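Local coordinates for ancylostoma secreted protein 1 (Necator americanus, PDB 3NT8), which is a secreted two-CAP-domain hookworm protein probably associated with the transition of infective larvae to parasitism, at residues S341-T346 / G395-T400; A282-H287 / V384-P389; F248-A253 / V416-C421. All coordinates share one frame; numbering follows the deposited sequence.

How the contacts relate
All three contacts lie in the second CAP domain or join it to the C-terminal tail. Contact 2 is the internal one: it packs helix 278-288 on strand 381-388, a middle strand of the four-stranded mixed sheet. Contacts 1 and 3 hold the chain that follows this strand, first against the loop before helix 346-349, then against helix 235-253. They touch where the Y399 hydroxyl packs on V252, with centres about 18 Å apart. The centre of contact 2 lies about 23 Å from that of contact 1 and about 24 Å from that of contact 3. Along the chain, contact 3 encloses the other two, whose segments alternate. The tail is thereby folded back on its own domain.

Contact 1 (S341-T346 / G395-T400); sequences SNVLTT and GHVIYT
N342 has CG anti to its backbone N (chi1 -151°), and Y399 has CG between its backbone N and carbonyl carbon (chi1 52°); the two groups meet as amide on ring. N342 ND2 sits 3.1 Å above the Y399 ring plane, over its centre. The amide and ring planes are 60° apart. ND2 also makes a weak hydrogen bond to Y399 O at 3.0 Å. The other branch, N342 OD1, lies 3.5 Å from I398 CD1. The Y399 hydroxyl is hydrogen-bonded to P266 O. The backbones form a single beta bridge at V343 and V397, which joins a loop of the second CAP domain to the chain beyond strand 381-388. I398 N donates to N342 O at 2.9 Å. L344 N donates to H396 O at 3.0 Å. G395 N closes the set with a 2.7 Å bond to L344 O. V343 CG2 meets V397 CG1 at 3.8 Å, the two side chains crossing obliquely. V343 CG1 rests against the G395 carbonyl. L344 and I398 both pack on T360 of helix 357-363.

Contact 2 (A282-H287 / V384-P389); sequences ASAIRH and VCQYGP
Q386 reaches from the strand to S283 and A284 on the helix. Its CB bond points toward the helix. CG stands anti to the carbonyl carbon (chi1 -74°) and meets the A284 methyl, CB, at 4.0 Å. The chain is extended beyond CG, and CD comes near A284 N and S283 OG. At the tip the two amide atoms part. OE1 accepts a 2.6 Å hydrogen bond from S283 OG. The hydroxyl lies in the amide carbonyl plane, on a lone pair, with a C=O...OG angle of 126°. Q386 NE2 donates to a water whose oxygen is 3.0 Å away. The same water donates to S283 O at 2.8 Å. NE2 is also hydrogen-bonded to E306 OE2 on the neighbouring strand 305-311.

Beside this polar group the contact is apolar. V384 CG1 lies 4.0 Å from A284 CB. V384 CG2 approaches H287 CD2 at 3.8 Å, obliquely to the ring, while CG1 lies at the ring edge in its plane. H287 NE2 is hydrogen-bonded to Q294 O. The axes of helical segment 282-287 and strand segment 384-388 come within 7.7 Å, their directions 142° apart. This is helix-on-sheet packing within the alpha-beta-alpha sandwich of a CAP domain. C385 points away from the helix and forms a disulfide with C372.

The Q386 amide is buried, but both of its polar atoms have partners. S283 is gripped twice, directly at the hydroxyl and through water at the backbone oxygen. The carboxylate of E306 beside NE2 and the hydroxyl donor at OE1 are both consistent with this orientation of the amide.

Contact 3 (F248-A253 / V416-C421); sequences FRSSVA and VTEGLC
S250 and E418 make the short polar join between the helix and the tail. S250 OG donates to E418 O at 2.6 Å. It lies in the carbonyl plane, on a lone pair, with a C=O...OG angle of 124°. OG stands anti to the S250 backbone N (chi1 176°), and from there it reaches E418 O. R254, just past the helical segment, serves both partners: its NH2 is hydrogen-bonded to S250 OG and its NE to E418 O. The carbonyl therefore has two donors.

Next to this bond the packing is apolar and buried. The two methyls of L420 divide between two helix residues. CD1 meets S250 CB at 4.0 Å, and CD2 meets R249 CB at 3.9 Å. L420 also packs on M271. One turn further along the helix, A253 CB lies 3.6 Å from G419 O. G419 has a positive phi (85°), a backbone angle that favours glycine.

The contact closes the tail over helix 235-253, the first helix of the second CAP domain. C421 is tied by a disulfide to C408, within the cysteine-containing tail. R249 turns its guanidinium into the domain, where NH1 is hydrogen-bonded to the carbonyls of M362 and W364, and NH2 to L272 O.

The E418 side is looser. Its side chain is partly exposed, and only CG comes near the helix, 3.7 Å from S250 OG. The chain is extended beyond CG, and OE2 makes a long, weak ion pair with K273 NZ.

Contact 1 (S341-T346 / G395-T400)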
# COMPACT_ATOMS: atom_id res chain seq x y z
N SER A 341 -24.30 2.57 17.26
CA SER A 341 -24.41 1.56 18.36
C SER A 341 -23.07 0.82 18.49
O SER A 341 -22.76 0.25 19.57
CB SER A 341 -25.54 0.50 18.10
OG SER A 341 -25.25 -0.35 16.99
N ASN A 342 -22.26 0.83 17.43
CA ASN A 342 -20.96 0.13 17.47
C ASN A 342 -21.02 -1.39 17.69
O ASN A 342 -20.03 -2.02 18.04
CB ASN A 342 -20.05 0.81 18.47
CG ASN A 342 -18.59 0.67 18.13
OD1 ASN A 342 -18.21 0.61 16.97
ND2 ASN A 342 -17.76 0.62 19.15
N VAL A 343 -22.17 -2.00 17.45
CA VAL A 343 -22.33 -3.42 17.71
C VAL A 343 -22.08 -4.25 16.42
O VAL A 343 -22.63 -3.95 15.35
CB VAL A 343 -23.75 -3.76 18.23
CG1 VAL A 343 -23.82 -5.25 18.62
CG2 VAL A 343 -24.14 -2.89 19.43
N LEU A 344 -21.30 -5.32 16.56
CA LEU A 344 -21.12 -6.24 15.49
C LEU A 344 -22.28 -7.23 15.42
O LEU A 344 -22.29 -8.24 16.16
CB LEU A 344 -19.75 -6.96 15.62
CG LEU A 344 -19.44 -8.04 14.58
CD1 LEU A 344 -19.27 -7.46 13.17
CD2 LEU A 344 -18.20 -8.85 14.92
N THR A 345 -23.24 -6.92 14.53
CA THR A 345 -24.46 -7.69 14.39
C THR A 345 -24.44 -8.60 13.16
O THR A 345 -23.63 -8.41 12.22
CB THR A 345 -25.77 -6.85 14.37
OG1 THR A 345 -25.83 -6.09 13.16
CG2 THR A 345 -25.85 -5.94 15.55
N THR A 346 -25.28 -9.63 13.21
CA THR A 346 -25.42 -10.55 12.10
C THR A 346 -26.06 -9.80 10.93
O THR A 346 -25.75 -10.09 9.79
CB THR A 346 -26.19 -11.90 12.49
OG1 THR A 346 -27.54 -11.62 12.86
CG2 THR A 346 -25.53 -12.57 13.69
N GLY A 395 -22.81 -9.89 18.24
CA GLY A 395 -23.80 -9.24 19.08
C GLY A 395 -23.15 -8.35 20.13
O GLY A 395 -23.86 -7.76 20.97
N HIS A 396 -21.82 -8.25 20.11
CA HIS A 396 -21.09 -7.44 21.12
C HIS A 396 -20.55 -6.16 20.50
O HIS A 396 -20.30 -6.11 19.28
CB HIS A 396 -19.92 -8.25 21.65
CG HIS A 396 -19.34 -7.74 22.94
ND1 HIS A 396 -18.51 -6.64 22.99
CD2 HIS A 396 -19.43 -8.21 24.21
CE1 HIS A 396 -18.13 -6.44 24.24
NE2 HIS A 396 -18.66 -7.38 25.00
N VAL A 397 -20.42 -5.09 21.30
CA VAL A 397 -19.81 -3.87 20.82
C VAL A 397 -18.32 -4.12 20.45
O VAL A 397 -17.65 -4.95 21.05
CB VAL A 397 -19.91 -2.73 21.82
CG1 VAL A 397 -21.41 -2.28 22.05
CG2 VAL A 397 -19.28 -3.15 23.05
N ILE A 398 -17.84 -3.42 19.42
CA ILE A 398 -16.45 -3.57 18.98
C ILE A 398 -15.55 -2.94 20.05
O ILE A 398 -14.47 -3.44 20.37
CB ILE A 398 -16.20 -2.92 17.60
CG1 ILE A 398 -17.14 -3.46 16.54
CG2 ILE A 398 -14.71 -3.04 17.17
CD1 ILE A 398 -17.37 -2.44 15.42
N TYR A 399 -15.99 -1.82 20.59
CA TYR A 399 -15.27 -1.18 21.71
C TYR A 399 -16.27 -0.43 22.59
O TYR A 399 -17.36 0.02 22.09
CB TYR A 399 -14.14 -0.27 21.23
CG TYR A 399 -14.49 0.79 20.19
CD1 TYR A 399 -15.14 1.98 20.55
CD2 TYR A 399 -14.14 0.60 18.86
CE1 TYR A 399 -15.44 2.94 19.64
CE2 TYR A 399 -14.41 1.56 17.91
CZ TYR A 399 -15.08 2.74 18.32
OH TYR A 399 -15.39 3.72 17.46
N THR A 400 -15.95 -0.33 23.89
CA THR A 400 -16.80 0.37 24.86
C THR A 400 -16.68 1.87 24.59
O THR A 400 -15.56 2.45 24.47
CB THR A 400 -16.33 0.13 26.31
OG1 THR A 400 -16.33 -1.27 26.56
CG2 THR A 400 -17.30 0.85 27.34

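Contact 2 (A282-H287 / V384-P389)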
# COMPACT_ATOMS: atom_id res chain seq x y z
N ALA A 282 4.56 -16.45 15.91
CA ALA A 282 4.99 -17.80 15.54
C ALA A 282 3.75 -18.54 15.08
O ALA A 282 3.84 -19.36 14.17
CB ALA A 282 5.58 -18.53 16.74
N SER A 283 2.59 -18.21 15.68
CA SER A 283 1.35 -18.85 15.27
C SER A 283 0.89 -18.30 13.91
O SER A 283 0.29 -19.01 13.06
CB SER A 283 0.29 -18.66 16.38
OG SER A 283 -0.93 -19.16 15.98
N ALA A 284 1.08 -17.01 13.69
CA ALA A 284 0.74 -16.53 12.35
C ALA A 284 1.67 -17.06 11.27
O ALA A 284 1.21 -17.25 10.13
CB ALA A 284 0.68 -15.12 12.29
N ILE A 285 2.95 -17.26 11.60
CA ILE A 285 3.95 -17.81 10.69
C ILE A 285 3.61 -19.24 10.26
O ILE A 285 3.73 -19.55 9.09
CB ILE A 285 5.36 -17.77 11.29
CG1 ILE A 285 5.82 -16.31 11.40
CG2 ILE A 285 6.35 -18.61 10.44
CD1 ILE A 285 7.18 -16.14 11.99
N ARG A 286 3.12 -20.07 11.19
CA ARG A 286 2.74 -21.44 10.90
C ARG A 286 1.66 -21.56 9.86
O ARG A 286 1.73 -22.44 9.00
CB ARG A 286 2.25 -22.10 12.19
CG ARG A 286 3.42 -22.69 12.97
CD ARG A 286 2.91 -23.71 14.01
NE ARG A 286 2.15 -23.02 15.02
CZ ARG A 286 2.67 -22.43 16.09
NH1 ARG A 286 3.99 -22.46 16.27
NH2 ARG A 286 1.85 -21.85 16.97
N HIS A 287 0.65 -20.71 9.99
CA HIS A 287 -0.40 -20.66 9.04
C HIS A 287 0.01 -19.99 7.71
O HIS A 287 -0.33 -20.47 6.59
CB HIS A 287 -1.55 -19.92 9.66
CG HIS A 287 -2.70 -19.78 8.74
ND1 HIS A 287 -3.31 -20.86 8.16
CD2 HIS A 287 -3.31 -18.68 8.24
CE1 HIS A 287 -4.28 -20.44 7.37
NE2 HIS A 287 -4.30 -19.12 7.40
N VAL A 384 -0.73 -12.50 6.97
CA VAL A 384 -1.58 -13.04 8.07
C VAL A 384 -1.29 -12.24 9.34
O VAL A 384 -0.11 -12.09 9.74
CB VAL A 384 -1.35 -14.57 8.36
CG1 VAL A 384 -2.27 -15.08 9.59
CG2 VAL A 384 -1.54 -15.46 7.11
N CYS A 385 -2.31 -11.68 9.97
CA CYS A 385 -2.13 -11.19 11.34
C CYS A 385 -3.07 -11.89 12.33
O CYS A 385 -4.25 -12.12 12.05
CB CYS A 385 -2.43 -9.69 11.43
SG CYS A 385 -1.19 -8.62 10.69
N GLN A 386 -2.57 -12.11 13.53
CA GLN A 386 -3.35 -12.82 14.57
C GLN A 386 -3.40 -11.95 15.81
O GLN A 386 -2.53 -11.15 16.05
CB GLN A 386 -2.78 -14.22 14.88
CG GLN A 386 -3.06 -15.27 13.79
CD GLN A 386 -2.58 -16.67 14.16
OE1 GLN A 386 -2.12 -16.93 15.28
NE2 GLN A 386 -2.70 -17.59 13.21
N TYR A 387 -4.40 -12.16 16.61
CA TYR A 387 -4.90 -11.15 17.54
C TYR A 387 -5.31 -11.79 18.83
O TYR A 387 -6.21 -12.64 18.85
CB TYR A 387 -6.09 -10.42 16.91
CG TYR A 387 -5.76 -9.60 15.64
CD1 TYR A 387 -5.44 -8.22 15.71
CD2 TYR A 387 -5.86 -10.16 14.36
CE1 TYR A 387 -5.18 -7.50 14.59
CE2 TYR A 387 -5.63 -9.42 13.22
CZ TYR A 387 -5.26 -8.09 13.35
OH TYR A 387 -4.98 -7.35 12.24
N GLY A 388 -4.66 -11.40 19.92
CA GLY A 388 -4.95 -11.99 21.22
C GLY A 388 -5.32 -10.94 22.26
O GLY A 388 -4.71 -9.88 22.30
N PRO A 389 -6.36 -11.20 23.06
CA PRO A 389 -7.18 -12.41 22.96
C PRO A 389 -8.20 -12.49 21.76
O PRO A 389 -8.70 -13.57 21.41
CB PRO A 389 -7.87 -12.47 24.32
CG PRO A 389 -7.92 -11.05 24.81
CD PRO A 389 -6.87 -10.28 24.10
O HOH W 1 -2.13 -20.49 12.86

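Contact 3 (F248-A253 / V416-C421)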
# COMPACT_ATOMS: atom_id res chain seq x y z
N PHE A 248 -4.29 3.70 14.01
CA PHE A 248 -5.68 3.60 13.70
C PHE A 248 -6.54 3.45 14.97
O PHE A 248 -7.59 4.10 15.08
CB PHE A 248 -5.93 2.45 12.73
CG PHE A 248 -5.67 2.76 11.26
CD1 PHE A 248 -6.10 3.94 10.68
CD2 PHE A 248 -5.12 1.76 10.42
CE1 PHE A 248 -5.95 4.24 9.28
CE2 PHE A 248 -4.94 2.04 9.01
CZ PHE A 248 -5.40 3.30 8.46
N ARG A 249 -6.10 2.64 15.92
CA ARG A 249 -6.84 2.53 17.18
C ARG A 249 -6.83 3.86 17.95
O ARG A 249 -7.81 4.18 18.64
CB ARG A 249 -6.22 1.45 18.05
CG ARG A 249 -6.58 0.06 17.58
CD ARG A 249 -5.70 -1.00 18.18
NE ARG A 249 -6.11 -1.30 19.54
CZ ARG A 249 -7.06 -2.17 19.86
NH1 ARG A 249 -7.73 -2.84 18.89
NH2 ARG A 249 -7.37 -2.36 21.12
N SER A 250 -5.71 4.60 17.87
CA SER A 250 -5.64 5.92 18.50
C SER A 250 -6.64 6.90 17.88
O SER A 250 -7.39 7.62 18.59
CB SER A 250 -4.23 6.49 18.43
OG SER A 250 -4.20 7.80 18.97
N SER A 251 -6.65 6.92 16.54
CA SER A 251 -7.55 7.73 15.80
C SER A 251 -9.00 7.42 16.08
O SER A 251 -9.79 8.35 16.28
CB SER A 251 -7.27 7.65 14.32
OG SER A 251 -8.03 8.68 13.70
N VAL A 252 -9.34 6.13 16.08
CA VAL A 252 -10.72 5.73 16.31
C VAL A 252 -11.19 6.01 17.73
O VAL A 252 -12.36 6.35 17.90
CB VAL A 252 -10.99 4.25 15.87
CG1 VAL A 252 -10.78 3.31 16.99
CG2 VAL A 252 -12.36 4.07 15.31
N ALA A 253 -10.32 5.87 18.73
CA ALA A 253 -10.72 6.12 20.08
C ALA A 253 -11.04 7.59 20.32
O ALA A 253 -11.81 7.90 21.19
CB ALA A 253 -9.69 5.65 21.06
N VAL A 416 -4.78 11.80 26.81
CA VAL A 416 -5.96 12.16 26.04
C VAL A 416 -5.61 12.54 24.62
O VAL A 416 -6.49 12.57 23.77
CB VAL A 416 -6.85 13.29 26.68
CG1 VAL A 416 -7.48 12.81 27.95
CG2 VAL A 416 -6.09 14.61 26.85
N THR A 417 -4.35 12.81 24.35
CA THR A 417 -3.94 13.11 22.99
C THR A 417 -3.68 11.85 22.17
O THR A 417 -3.53 11.95 20.96
CB THR A 417 -2.67 13.97 22.99
OG1 THR A 417 -1.62 13.27 23.70
CG2 THR A 417 -2.94 15.31 23.64
N GLU A 418 -3.62 10.68 22.81
CA GLU A 418 -3.48 9.38 22.11
C GLU A 418 -4.74 8.47 22.34
O GLU A 418 -5.29 7.95 21.38
CB GLU A 418 -2.18 8.68 22.55
CG GLU A 418 -1.81 7.47 21.80
CD GLU A 418 -0.69 6.66 22.46
OE1 GLU A 418 -0.54 6.69 23.69
OE2 GLU A 418 0.03 5.93 21.73
N GLY A 419 -5.18 8.31 23.59
CA GLY A 419 -6.45 7.67 23.89
C GLY A 419 -6.36 6.16 23.98
O GLY A 419 -7.32 5.46 23.71
N LEU A 420 -5.19 5.66 24.37
CA LEU A 420 -4.89 4.22 24.46
C LEU A 420 -4.41 3.82 25.86
O LEU A 420 -3.43 4.37 26.35
CB LEU A 420 -3.81 3.87 23.42
CG LEU A 420 -4.18 3.95 21.93
CD1 LEU A 420 -2.95 3.77 21.03
CD2 LEU A 420 -5.25 2.97 21.53
N CYS A 421 -5.12 2.87 26.48
CA CYS A 421 -4.72 2.34 27.79
C CYS A 421 -3.49 1.41 27.66
O CYS A 421 -3.48 0.47 26.88
CB CYS A 421 -5.87 1.59 28.47
SG CYS A 421 -7.51 2.34 28.35